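PDB 4O7K: protein osa, which suppresses the oncogenicity of Agrobacterium tumefaciens and acts as a plasmid fertility inhibition factor of the ParB/Srx superfamily. Local coordinates for residues Pro29-Pro33 with Ala152-Val156; Leu47-His52 with Trp145-Val151; Val69-Ala75 with Leu167-Val173; Phe76-Ala82 with His131-Phe136. The protein carries 1 engineered substitution. All coordinates share one frame; numbering follows the deposited sequence. Where two conformers were deposited one is given.

Interaction 1: Pro29-Pro33 with Ala152-Val156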
# COMPACT_ATOMS: atom_id res chain seq x y z
N PRO A 29 -4.63 -15.41 -9.33
CA PRO A 29 -3.28 -15.10 -8.82
C PRO A 29 -2.87 -13.67 -9.16
O PRO A 29 -3.03 -13.22 -10.29
CB PRO A 29 -2.40 -16.13 -9.55
CG PRO A 29 -3.13 -16.41 -10.81
CD PRO A 29 -4.59 -16.36 -10.44
N LEU A 30 -2.36 -12.94 -8.17
CA LEU A 30 -1.87 -11.59 -8.42
C LEU A 30 -0.34 -11.63 -8.56
O LEU A 30 0.28 -12.62 -8.17
CB LEU A 30 -2.29 -10.63 -7.29
CG LEU A 30 -3.78 -10.25 -7.26
CD1 LEU A 30 -4.11 -9.31 -6.08
CD2 LEU A 30 -4.21 -9.62 -8.58
N GLU A 31 0.24 -10.60 -9.15
CA GLU A 31 1.69 -10.46 -9.16
C GLU A 31 2.17 -10.02 -7.78
O GLU A 31 1.80 -8.95 -7.28
CB GLU A 31 2.14 -9.46 -10.23
CG GLU A 31 1.64 -9.79 -11.63
CD GLU A 31 2.74 -9.76 -12.67
OE1 GLU A 31 3.78 -9.13 -12.40
OE2 GLU A 31 2.57 -10.37 -13.75
N LEU A 32 3.02 -10.85 -7.18
CA LEU A 32 3.58 -10.62 -5.85
C LEU A 32 4.90 -9.85 -5.87
O LEU A 32 5.71 -10.00 -6.79
CB LEU A 32 3.81 -11.97 -5.15
CG LEU A 32 2.66 -12.75 -4.50
CD1 LEU A 32 1.60 -13.13 -5.49
CD2 LEU A 32 3.17 -14.00 -3.78
N PRO A 33 5.13 -9.04 -4.82
CA PRO A 33 6.49 -8.50 -4.66
C PRO A 33 7.48 -9.65 -4.47
O PRO A 33 7.11 -10.68 -3.92
CB PRO A 33 6.39 -7.61 -3.42
CG PRO A 33 5.13 -8.01 -2.72
CD PRO A 33 4.20 -8.55 -3.79
N ALA A 152 0.11 -4.34 -8.27
CA ALA A 152 -0.97 -5.26 -7.87
C ALA A 152 -0.99 -5.55 -6.37
O ALA A 152 -2.06 -5.55 -5.73
CB ALA A 152 -0.84 -6.56 -8.64
N VAL A 153 0.19 -5.82 -5.84
CA VAL A 153 0.37 -6.15 -4.43
C VAL A 153 1.63 -5.44 -3.93
O VAL A 153 2.64 -5.36 -4.64
CB VAL A 153 0.50 -7.69 -4.20
CG1 VAL A 153 0.74 -8.03 -2.73
CG2 VAL A 153 -0.75 -8.41 -4.70
N PHE A 154 1.56 -4.88 -2.73
CA PHE A 154 2.74 -4.28 -2.14
C PHE A 154 2.67 -4.45 -0.62
O PHE A 154 1.59 -4.63 -0.06
CB PHE A 154 2.88 -2.80 -2.56
CG PHE A 154 1.63 -1.97 -2.37
CD1 PHE A 154 1.35 -1.39 -1.14
CD2 PHE A 154 0.78 -1.72 -3.44
CE1 PHE A 154 0.22 -0.60 -0.97
CE2 PHE A 154 -0.35 -0.93 -3.28
CZ PHE A 154 -0.63 -0.37 -2.04
N PRO A 155 3.83 -4.44 0.03
CA PRO A 155 3.85 -4.55 1.49
C PRO A 155 3.61 -3.21 2.18
O PRO A 155 3.94 -2.16 1.62
CB PRO A 155 5.25 -5.07 1.80
CG PRO A 155 6.08 -4.71 0.61
CD PRO A 155 5.19 -4.40 -0.54
N VAL A 156 3.03 -3.26 3.37
CA VAL A 156 2.88 -2.09 4.22
C VAL A 156 3.25 -2.52 5.63
O VAL A 156 3.32 -3.72 5.92
CB VAL A 156 1.45 -1.50 4.20
CG1 VAL A 156 1.10 -0.95 2.82
CG2 VAL A 156 0.43 -2.55 4.64
O HOH W 1 2.98 -6.64 -7.10
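Val153 fits between Leu30 and Pro33, and this is the tight part of the contact. Its two methyls divide the work. CG1 lies anti to the backbone N (chi1 178°) and meets Pro33 CD at 3.7 Å. CG2, the other branch, lies anti to the carbonyl carbon and touches Leu30 CB at 3.7 Å. Both partners cross the valine at about a right angle. The carbonyl O of Glu31 sits over the middle, 3.6 Å from Val153 CB. Further along the strand, Pro33 CG reaches Pro155 CD at 4.2 Å. Trp45 and Tyr70 also pack against Pro33.

The other end is looser. Ala152 CB approaches Glu31 O at 3.8 Å, while the carboxylate of exposed Glu31 leads away from the strand. Water 1 fills in here. It donates to Glu31 O at 2.6 Å and accepts from Val153 N at 3.2 Å.

The segment 29-33 runs at about 40° to the start of strand 153-158, which pairs by its backbone with strand 67-72. No direct hydrogen bond joins 29-33 to 152-156. The chemistry implies attachment by apolar packing, with one water satisfying a backbone carbonyl and an amide that do not meet.

Interaction 2: Leu47-His52 with Trp145-Val151. With PO4 (phosphate ion), chain C.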
# COMPACT_ATOMS: atom_id res chain seq x y z
N LEU A 47 9.28 -4.83 -7.02
CA LEU A 47 7.85 -4.77 -7.31
C LEU A 47 7.66 -4.55 -8.81
O LEU A 47 8.12 -3.56 -9.36
CB LEU A 47 7.16 -3.64 -6.52
CG LEU A 47 7.02 -3.80 -5.00
CD1 LEU A 47 8.35 -3.52 -4.34
CD2 LEU A 47 5.98 -2.84 -4.47
N PRO A 48 7.00 -5.51 -9.48
CA PRO A 48 6.67 -5.32 -10.90
C PRO A 48 5.73 -4.14 -11.05
O PRO A 48 4.81 -4.00 -10.23
CB PRO A 48 5.97 -6.63 -11.29
CG PRO A 48 6.24 -7.60 -10.15
CD PRO A 48 6.44 -6.76 -8.94
N VAL A 49 5.96 -3.29 -12.05
CA VAL A 49 5.09 -2.16 -12.34
C VAL A 49 4.70 -2.21 -13.81
O VAL A 49 5.57 -2.07 -14.67
CB VAL A 49 5.77 -0.81 -12.07
CG1 VAL A 49 4.75 0.30 -12.17
CG2 VAL A 49 6.44 -0.81 -10.71
N PRO A 50 3.40 -2.41 -14.10
CA PRO A 50 2.94 -2.56 -15.49
C PRO A 50 3.42 -1.44 -16.40
O PRO A 50 3.22 -0.27 -16.07
CB PRO A 50 1.42 -2.53 -15.37
CG PRO A 50 1.15 -3.02 -13.98
CD PRO A 50 2.29 -2.51 -13.13
N ASN A 51 4.06 -1.81 -17.51
CA ASN A 51 4.52 -0.87 -18.53
C ASN A 51 5.48 0.18 -17.98
O ASN A 51 5.47 1.34 -18.40
CB ASN A 51 3.32 -0.18 -19.19
CG ASN A 51 2.26 -1.16 -19.65
OD1 ASN A 51 1.09 -1.05 -19.29
ND2 ASN A 51 2.68 -2.15 -20.43
N HIS A 52 6.33 -0.24 -17.06
CA HIS A 52 7.16 0.69 -16.31
C HIS A 52 8.37 -0.06 -15.78
O HIS A 52 8.30 -1.28 -15.59
CB HIS A 52 6.32 1.31 -15.17
CG HIS A 52 7.00 2.41 -14.42
ND1 HIS A 52 7.93 2.17 -13.42
CD2 HIS A 52 6.86 3.76 -14.48
CE1 HIS A 52 8.35 3.33 -12.93
NE2 HIS A 52 7.71 4.30 -13.55
N TRP A 145 1.56 6.66 -5.47
CA TRP A 145 2.41 6.33 -6.62
C TRP A 145 2.14 4.88 -7.02
O TRP A 145 1.85 4.60 -8.18
CB TRP A 145 3.89 6.56 -6.29
CG TRP A 145 4.82 6.43 -7.49
CD1 TRP A 145 5.26 7.45 -8.30
CD2 TRP A 145 5.40 5.23 -8.01
NE1 TRP A 145 6.09 6.95 -9.28
CE2 TRP A 145 6.19 5.58 -9.13
CE3 TRP A 145 5.34 3.88 -7.63
CZ2 TRP A 145 6.90 4.65 -9.87
CZ3 TRP A 145 6.05 2.95 -8.37
CH2 TRP A 145 6.82 3.34 -9.48
N LEU A 146 2.18 3.98 -6.04
CA LEU A 146 1.98 2.55 -6.29
C LEU A 146 0.60 2.29 -6.86
O LEU A 146 0.44 1.53 -7.81
CB LEU A 146 2.20 1.72 -5.01
CG LEU A 146 3.61 1.70 -4.41
CD1 LEU A 146 3.56 1.32 -2.93
CD2 LEU A 146 4.50 0.72 -5.16
N LEU A 147 -0.40 2.93 -6.27
CA LEU A 147 -1.78 2.75 -6.70
C LEU A 147 -2.01 3.28 -8.12
O LEU A 147 -2.61 2.60 -8.97
CB LEU A 147 -2.73 3.42 -5.72
CG LEU A 147 -2.85 2.69 -4.38
CD1 LEU A 147 -3.81 3.46 -3.48
CD2 LEU A 147 -3.32 1.25 -4.60
N ALA A 148 -1.51 4.48 -8.39
CA ALA A 148 -1.68 5.10 -9.70
C ALA A 148 -0.93 4.31 -10.76
O ALA A 148 -1.32 4.31 -11.93
CB ALA A 148 -1.20 6.56 -9.67
N HIS A 149 0.14 3.62 -10.36
CA HIS A 149 0.91 2.80 -11.31
C HIS A 149 0.41 1.36 -11.36
O HIS A 149 1.01 0.50 -12.02
CB HIS A 149 2.39 2.82 -10.96
CG HIS A 149 3.08 4.08 -11.36
ND1 HIS A 149 3.14 5.19 -10.55
CD2 HIS A 149 3.74 4.41 -12.50
CE1 HIS A 149 3.81 6.15 -11.18
NE2 HIS A 149 4.18 5.70 -12.36
N GLU A 150 -0.70 1.09 -10.67
CA GLU A 150 -1.33 -0.22 -10.71
C GLU A 150 -0.41 -1.35 -10.23
O GLU A 150 -0.41 -2.44 -10.79
CB GLU A 150 -1.80 -0.55 -12.13
CG GLU A 150 -2.55 0.58 -12.83
CD GLU A 150 -4.01 0.59 -12.49
OE1 GLU A 150 -4.45 -0.28 -11.71
OE2 GLU A 150 -4.74 1.48 -13.01
N VAL A 151 0.40 -1.08 -9.21
CA VAL A 151 1.14 -2.15 -8.58
C VAL A 151 0.13 -3.06 -7.88
O VAL A 151 -0.65 -2.61 -7.02
CB VAL A 151 2.17 -1.62 -7.58
CG1 VAL A 151 2.90 -2.77 -6.91
CG2 VAL A 151 3.14 -0.69 -8.30
P PO4 C . 6.82 7.89 -13.20
O1 PO4 C . 5.99 8.49 -12.08
O2 PO4 C . 5.98 6.92 -14.00
O3 PO4 C . 7.32 8.97 -14.13
O4 PO4 C . 8.01 7.17 -12.62
O HOH W 2 1.95 1.28 -14.32
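His52 meets two rings of the segment 145-151, and the three form an aromatic cluster. The edges of Trp145 and His149 both point toward the face of His52 in offset edge-to-face pairs. The planes stand at 80° for Trp145 and 70° for His149. His52 CE1 comes within 3.6 Å of Trp145 CZ2.

Apolar contacts lie deeper. Leu47 CD2 touches Leu146 CD2 and Val151 CG1, each at 3.9 Å. Val49 CG1, anti to its own amide nitrogen, reaches His149 CB.

The polar contacts centre on a phosphate, probably from the crystallisation liquor. His149 NE2 donates to its O2 at 2.7 Å, His52 NE2 to O4 at 3.0 Å, and Trp145 NE1 to O1 at 3.2 Å. His149 ND1 donates to Trp145 O at 2.8 Å, which fixes the rotation of the imidazole. Water 2 bridges Pro50 O and His149 O. A Schellman motif with Glu150 at C-prime ends the helix, and Lys94 forms a salt bridge with the Glu150 carboxylate.

Three ring N-H groups from two distant parts of the chain converge on one ion. This chemistry is consistent with a pocket suited to an anion.

Interaction 3: Val69-Ala75 with Leu167-Val173. With IPA (isopropyl alcohol), chain F.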
# COMPACT_ATOMS: atom_id res chain seq x y z
N VAL A 69 2.31 -6.52 6.14
CA VAL A 69 1.14 -7.04 5.48
C VAL A 69 1.29 -6.81 3.97
O VAL A 69 1.56 -5.68 3.53
CB VAL A 69 -0.16 -6.38 5.98
CG1 VAL A 69 -1.38 -7.03 5.34
CG2 VAL A 69 -0.23 -6.46 7.51
N TYR A 70 1.14 -7.87 3.20
CA TYR A 70 1.09 -7.74 1.74
C TYR A 70 -0.34 -7.46 1.36
O TYR A 70 -1.22 -8.29 1.61
CB TYR A 70 1.60 -9.00 1.06
CG TYR A 70 3.04 -9.31 1.38
CD1 TYR A 70 4.07 -8.50 0.92
CD2 TYR A 70 3.37 -10.39 2.18
CE1 TYR A 70 5.38 -8.76 1.23
CE2 TYR A 70 4.67 -10.66 2.51
CZ TYR A 70 5.67 -9.85 2.02
OH TYR A 70 6.97 -10.14 2.34
N VAL A 71 -0.59 -6.31 0.75
CA VAL A 71 -1.98 -5.96 0.49
C VAL A 71 -2.33 -6.01 -0.98
O VAL A 71 -1.51 -5.74 -1.87
CB VAL A 71 -2.35 -4.55 1.05
CG1 VAL A 71 -2.10 -4.48 2.56
CG2 VAL A 71 -1.60 -3.45 0.33
N ASN A 72 -3.56 -6.40 -1.22
CA ASN A 72 -4.20 -6.26 -2.51
C ASN A 72 -4.39 -4.77 -2.78
O ASN A 72 -5.18 -4.11 -2.09
CB ASN A 72 -5.53 -7.02 -2.50
CG ASN A 72 -6.28 -6.92 -3.80
OD1 ASN A 72 -6.33 -5.86 -4.43
ND2 ASN A 72 -6.88 -8.03 -4.21
N GLY A 73 -3.67 -4.23 -3.76
CA GLY A 73 -3.75 -2.81 -4.07
C GLY A 73 -5.16 -2.24 -4.20
O GLY A 73 -5.47 -1.20 -3.61
N LEU A 74 -6.01 -2.92 -4.96
CA LEU A 74 -7.39 -2.45 -5.14
C LEU A 74 -8.18 -2.46 -3.83
O LEU A 74 -9.01 -1.58 -3.59
CB LEU A 74 -8.13 -3.32 -6.16
CG LEU A 74 -7.67 -3.24 -7.62
CD1 LEU A 74 -8.64 -4.04 -8.48
CD2 LEU A 74 -7.57 -1.81 -8.12
N ALA A 75 -7.94 -3.47 -2.99
CA ALA A 75 -8.63 -3.53 -1.70
C ALA A 75 -8.13 -2.43 -0.77
O ALA A 75 -8.91 -1.85 -0.01
CB ALA A 75 -8.43 -4.89 -1.07
N LEU A 167 -5.73 -5.75 9.23
CA LEU A 167 -5.41 -5.31 7.87
C LEU A 167 -5.45 -6.49 6.88
O LEU A 167 -6.11 -6.42 5.83
CB LEU A 167 -4.04 -4.64 7.84
CG LEU A 167 -3.99 -3.24 8.45
CD1 LEU A 167 -2.55 -2.81 8.73
CD2 LEU A 167 -4.68 -2.22 7.55
N ALA A 168 -4.74 -7.56 7.21
CA ALA A 168 -4.71 -8.74 6.35
C ALA A 168 -6.13 -9.26 6.08
O ALA A 168 -6.47 -9.57 4.94
CB ALA A 168 -3.85 -9.83 6.98
N GLU A 169 -6.97 -9.29 7.12
CA GLU A 169 -8.37 -9.70 6.97
C GLU A 169 -9.10 -8.93 5.87
O GLU A 169 -9.73 -9.52 4.99
CB GLU A 169 -9.14 -9.53 8.28
CG GLU A 169 -10.63 -9.82 8.13
CD GLU A 169 -11.42 -9.53 9.40
OE1 GLU A 169 -10.80 -9.26 10.45
OE2 GLU A 169 -12.66 -9.57 9.35
N HIS A 170 -9.02 -7.60 5.93
CA HIS A 170 -9.80 -6.77 5.02
C HIS A 170 -9.13 -6.49 3.68
O HIS A 170 -9.82 -6.39 2.67
CB HIS A 170 -10.15 -5.44 5.71
CG HIS A 170 -11.09 -5.60 6.86
ND1 HIS A 170 -12.46 -5.55 6.72
CD2 HIS A 170 -10.87 -5.85 8.18
CE1 HIS A 170 -13.04 -5.74 7.90
NE2 HIS A 170 -12.09 -5.93 8.80
N VAL A 171 -7.80 -6.36 3.64
CA VAL A 171 -7.13 -5.98 2.39
C VAL A 171 -5.88 -6.80 2.06
O VAL A 171 -5.18 -6.49 1.10
CB VAL A 171 -6.75 -4.47 2.40
CG1 VAL A 171 -7.97 -3.59 2.74
CG2 VAL A 171 -5.62 -4.18 3.40
N GLY A 172 -5.61 -7.86 2.81
CA GLY A 172 -4.40 -8.63 2.60
C GLY A 172 -4.53 -9.79 1.62
O GLY A 172 -5.62 -10.29 1.36
N VAL A 173 -3.40 -10.22 1.06
CA VAL A 173 -3.39 -11.39 0.19
C VAL A 173 -2.76 -12.57 0.92
O VAL A 173 -2.72 -13.67 0.39
CB VAL A 173 -2.64 -11.14 -1.15
CG1 VAL A 173 -3.33 -10.05 -1.97
CG2 VAL A 173 -1.17 -10.79 -0.90
C1 IPA F . -15.56 -3.53 4.26
C2 IPA F . -14.95 -4.92 4.42
C3 IPA F . -15.07 -5.71 3.13
O2 IPA F . -13.58 -4.79 4.75
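Val171 O accepts from Asn72 N at 2.8 Å. Val71 CA adds a CA-H...O contact to the same oxygen at 3.3 Å. A second backbone bond runs the other way, from Val173 N to Tyr70 O at 3.0 Å. The two bonds flank Val71 and Gly172, which form a single beta bridge as an antiparallel, non-hydrogen-bonded pair. The bridge ties strand 67-72 to Gly172, in the chain that follows helix 161-171. Tyr70 O also receives a CA-H...O contact from Gly172 CA.

The helix itself runs beside the strand. The segments 69-72 and 167-171 are nearly parallel, at 16°, with axes 8.0 Å apart. Val69, Val71 and Val171 carry much of the packing between them. Val71 and Val171 lie side by side and point the same way, with CG1 of Val71 3.6 Å from CG2 of Val171. Val69 CG1 packs on the backbone of Ala168 at one end. At the other end Ala75 CB meets Val171 CB at 3.9 Å. Val173 packs along the strand, with CG2 near Tyr70 CB and CG1 near Asn72 CB. The ring of Tyr70 leads away from this contact, and its hydroxyl is hydrogen-bonded to Trp45.

On its opposite edge the strand bonds to strand 153-158. Where strand 67-72 passes into helix 73-81, Asn72 is the N-cap. Its CG is anti to the backbone N (chi1 179°), which carries OD1 back over the first turn. There OD1 accepts from Ala75 N at 3.2 Å, the donor standing above the plane of the amide.

Interaction 4: Phe76-Ala82 with His131-Phe136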
# COMPACT_ATOMS: atom_id res chain seq x y z
N PHE A 76 -6.83 -2.18 -0.83
CA PHE A 76 -6.20 -1.15 -0.01
C PHE A 76 -6.75 0.22 -0.40
O PHE A 76 -7.12 1.02 0.47
CB PHE A 76 -4.68 -1.20 -0.18
CG PHE A 76 -3.93 -0.19 0.63
CD1 PHE A 76 -3.50 -0.49 1.91
CD2 PHE A 76 -3.61 1.05 0.09
CE1 PHE A 76 -2.78 0.43 2.65
CE2 PHE A 76 -2.89 1.97 0.82
CZ PHE A 76 -2.48 1.66 2.11
N TYR A 77 -6.81 0.45 -1.71
CA TYR A 77 -7.38 1.66 -2.30
C TYR A 77 -8.80 1.86 -1.80
O TYR A 77 -9.15 2.95 -1.34
CB TYR A 77 -7.33 1.55 -3.82
CG TYR A 77 -7.85 2.73 -4.63
CD1 TYR A 77 -7.91 4.01 -4.10
CD2 TYR A 77 -8.25 2.54 -5.95
CE1 TYR A 77 -8.37 5.08 -4.87
CE2 TYR A 77 -8.72 3.57 -6.71
CZ TYR A 77 -8.78 4.84 -6.18
OH TYR A 77 -9.24 5.85 -6.97
N ARG A 78 -9.62 0.82 -1.88
CA ARG A 78 -11.01 0.89 -1.42
C ARG A 78 -11.13 1.23 0.06
O ARG A 78 -11.96 2.05 0.46
CB ARG A 78 -11.73 -0.44 -1.70
CG ARG A 78 -13.15 -0.49 -1.17
CD ARG A 78 -13.82 -1.81 -1.48
NE ARG A 78 -15.21 -1.83 -1.01
CZ ARG A 78 -15.57 -2.17 0.23
NH1 ARG A 78 -14.66 -2.54 1.12
NH2 ARG A 78 -16.85 -2.15 0.57
N ALA A 79 -10.31 0.58 0.88
CA ALA A 79 -10.34 0.83 2.32
C ALA A 79 -9.90 2.26 2.64
O ALA A 79 -10.42 2.89 3.58
CB ALA A 79 -9.45 -0.18 3.04
N TRP A 80 -8.97 2.77 1.85
CA TRP A 80 -8.50 4.15 2.01
C TRP A 80 -9.60 5.14 1.65
O TRP A 80 -9.83 6.12 2.35
CB TRP A 80 -7.25 4.38 1.15
CG TRP A 80 -6.54 5.67 1.37
CD1 TRP A 80 -6.89 6.69 2.24
CD2 TRP A 80 -5.36 6.12 0.69
NE1 TRP A 80 -5.99 7.72 2.14
CE2 TRP A 80 -5.04 7.40 1.19
CE3 TRP A 80 -4.53 5.56 -0.30
CZ2 TRP A 80 -3.93 8.13 0.76
CZ3 TRP A 80 -3.43 6.27 -0.73
CH2 TRP A 80 -3.14 7.55 -0.21
N LEU A 81 -10.31 4.87 0.55
CA LEU A 81 -11.44 5.70 0.17
C LEU A 81 -12.53 5.71 1.25
O LEU A 81 -13.30 6.66 1.35
CB LEU A 81 -12.03 5.22 -1.16
CG LEU A 81 -11.23 5.57 -2.40
CD1 LEU A 81 -11.73 4.75 -3.59
CD2 LEU A 81 -11.30 7.05 -2.72
N ALA A 82 -12.57 4.66 2.07
CA ALA A 82 -13.59 4.56 3.12
C ALA A 82 -13.32 5.53 4.28
O ALA A 82 -14.14 5.67 5.19
CB ALA A 82 -13.68 3.13 3.62
N HIS A 131 -17.78 1.93 9.74
CA HIS A 131 -17.18 0.96 8.81
C HIS A 131 -15.66 0.91 8.87
O HIS A 131 -14.99 1.81 9.37
CB HIS A 131 -17.63 1.23 7.36
CG HIS A 131 -17.31 2.61 6.85
ND1 HIS A 131 -18.27 3.59 6.71
CD2 HIS A 131 -16.15 3.16 6.41
CE1 HIS A 131 -17.71 4.69 6.22
NE2 HIS A 131 -16.42 4.45 6.04
N PHE A 132 -15.11 -0.18 8.35
CA PHE A 132 -13.68 -0.39 8.32
C PHE A 132 -13.00 0.60 7.37
O PHE A 132 -13.53 0.89 6.30
CB PHE A 132 -13.34 -1.82 7.91
CG PHE A 132 -11.88 -2.11 7.90
CD1 PHE A 132 -11.25 -2.50 9.07
CD2 PHE A 132 -11.13 -1.94 6.75
CE1 PHE A 132 -9.89 -2.74 9.08
CE2 PHE A 132 -9.77 -2.17 6.75
CZ PHE A 132 -9.15 -2.58 7.92
N ALA A 133 -11.83 1.10 7.75
CA ALA A 133 -11.03 1.91 6.85
C ALA A 133 -9.55 1.79 7.19
O ALA A 133 -9.18 1.22 8.21
CB ALA A 133 -11.47 3.39 6.93
N VAL A 134 -8.70 2.31 6.31
CA VAL A 134 -7.28 2.39 6.63
C VAL A 134 -6.83 3.84 6.67
O VAL A 134 -7.29 4.68 5.90
CB VAL A 134 -6.41 1.60 5.62
CG1 VAL A 134 -6.78 0.13 5.64
CG2 VAL A 134 -6.56 2.16 4.22
N CYS A 135 -5.96 4.13 7.63
CA CYS A 135 -5.39 5.46 7.77
C CYS A 135 -3.88 5.33 7.90
O CYS A 135 -3.34 4.21 7.92
CB CYS A 135 -6.00 6.21 8.98
SG CYS A 135 -5.73 5.38 10.57
N PHE A 136 -3.19 6.46 8.01
CA PHE A 136 -1.74 6.49 7.85
C PHE A 136 -1.01 7.13 9.00
O PHE A 136 -1.46 8.14 9.57
CB PHE A 136 -1.37 7.24 6.56
CG PHE A 136 -1.75 6.52 5.30
CD1 PHE A 136 -3.06 6.55 4.85
CD2 PHE A 136 -0.79 5.85 4.55
CE1 PHE A 136 -3.40 5.90 3.69
CE2 PHE A 136 -1.13 5.20 3.39
CZ PHE A 136 -2.43 5.22 2.94
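His131 begins the strand by bonding to Ala82. Its NE2 donates to Ala82 O at 2.7 Å, in the carbonyl plane and on a lone pair. The oxygen also lies in the imidazole plane. Phe132 follows, with its ring edge toward Ala79 CB at 4.2 Å, and its carbonyl O near Ala82 CB. Ala133 sets its CB against Ala82 CB, and its CA lies 4.7 Å from Ala79 CA. Val134 N then donates to Ala79 O at 3.3 Å, from well above the carbonyl plane. Val134 O is buried and has no partner in the model. The Val134 side chain has two conformers. In one of them CG1 touches Ala79 CB at 3.7 Å, and CG2 lies over one face of Phe76.

Phe136 completes an aromatic cluster with Phe76 and Trp80. It points an edge at the face of Trp80, the planes at 52°, and CE1 comes 3.3 Å from Trp80 CE2. Its CZ meets Phe76 CZ at 3.7 Å.

The helix crosses the strand at nearly a right angle. The strand pairs on with strand 118-128. Helix 140-148 packs on Trp80 and Phe136, while helix 4-24 packs on Tyr77 and Leu81.

In the fold
Interaction 4 is the buried contact of the four, and the other three are only partly buried. Interactions 3 and 4 share helix 73-81 and lie side by side, His170 stacking on Phe132 and Val171 touching Ala79. Interactions 1 and 3 reach the same three-stranded sheet, where strands 153-158 and 67-72 are neighbours. The side chain of Phe154 also links interaction 1 to interactions 2 and 4, packing on Leu47 and Leu146 and on Phe76. The chemistry follows place. Interaction 1 joins its segments through water and aliphatic packing, and interaction 2 adds a ring cluster that holds a phosphate. Interactions 3 and 4 use direct hydrogen bonds, with valines in one and aromatic rings in the other.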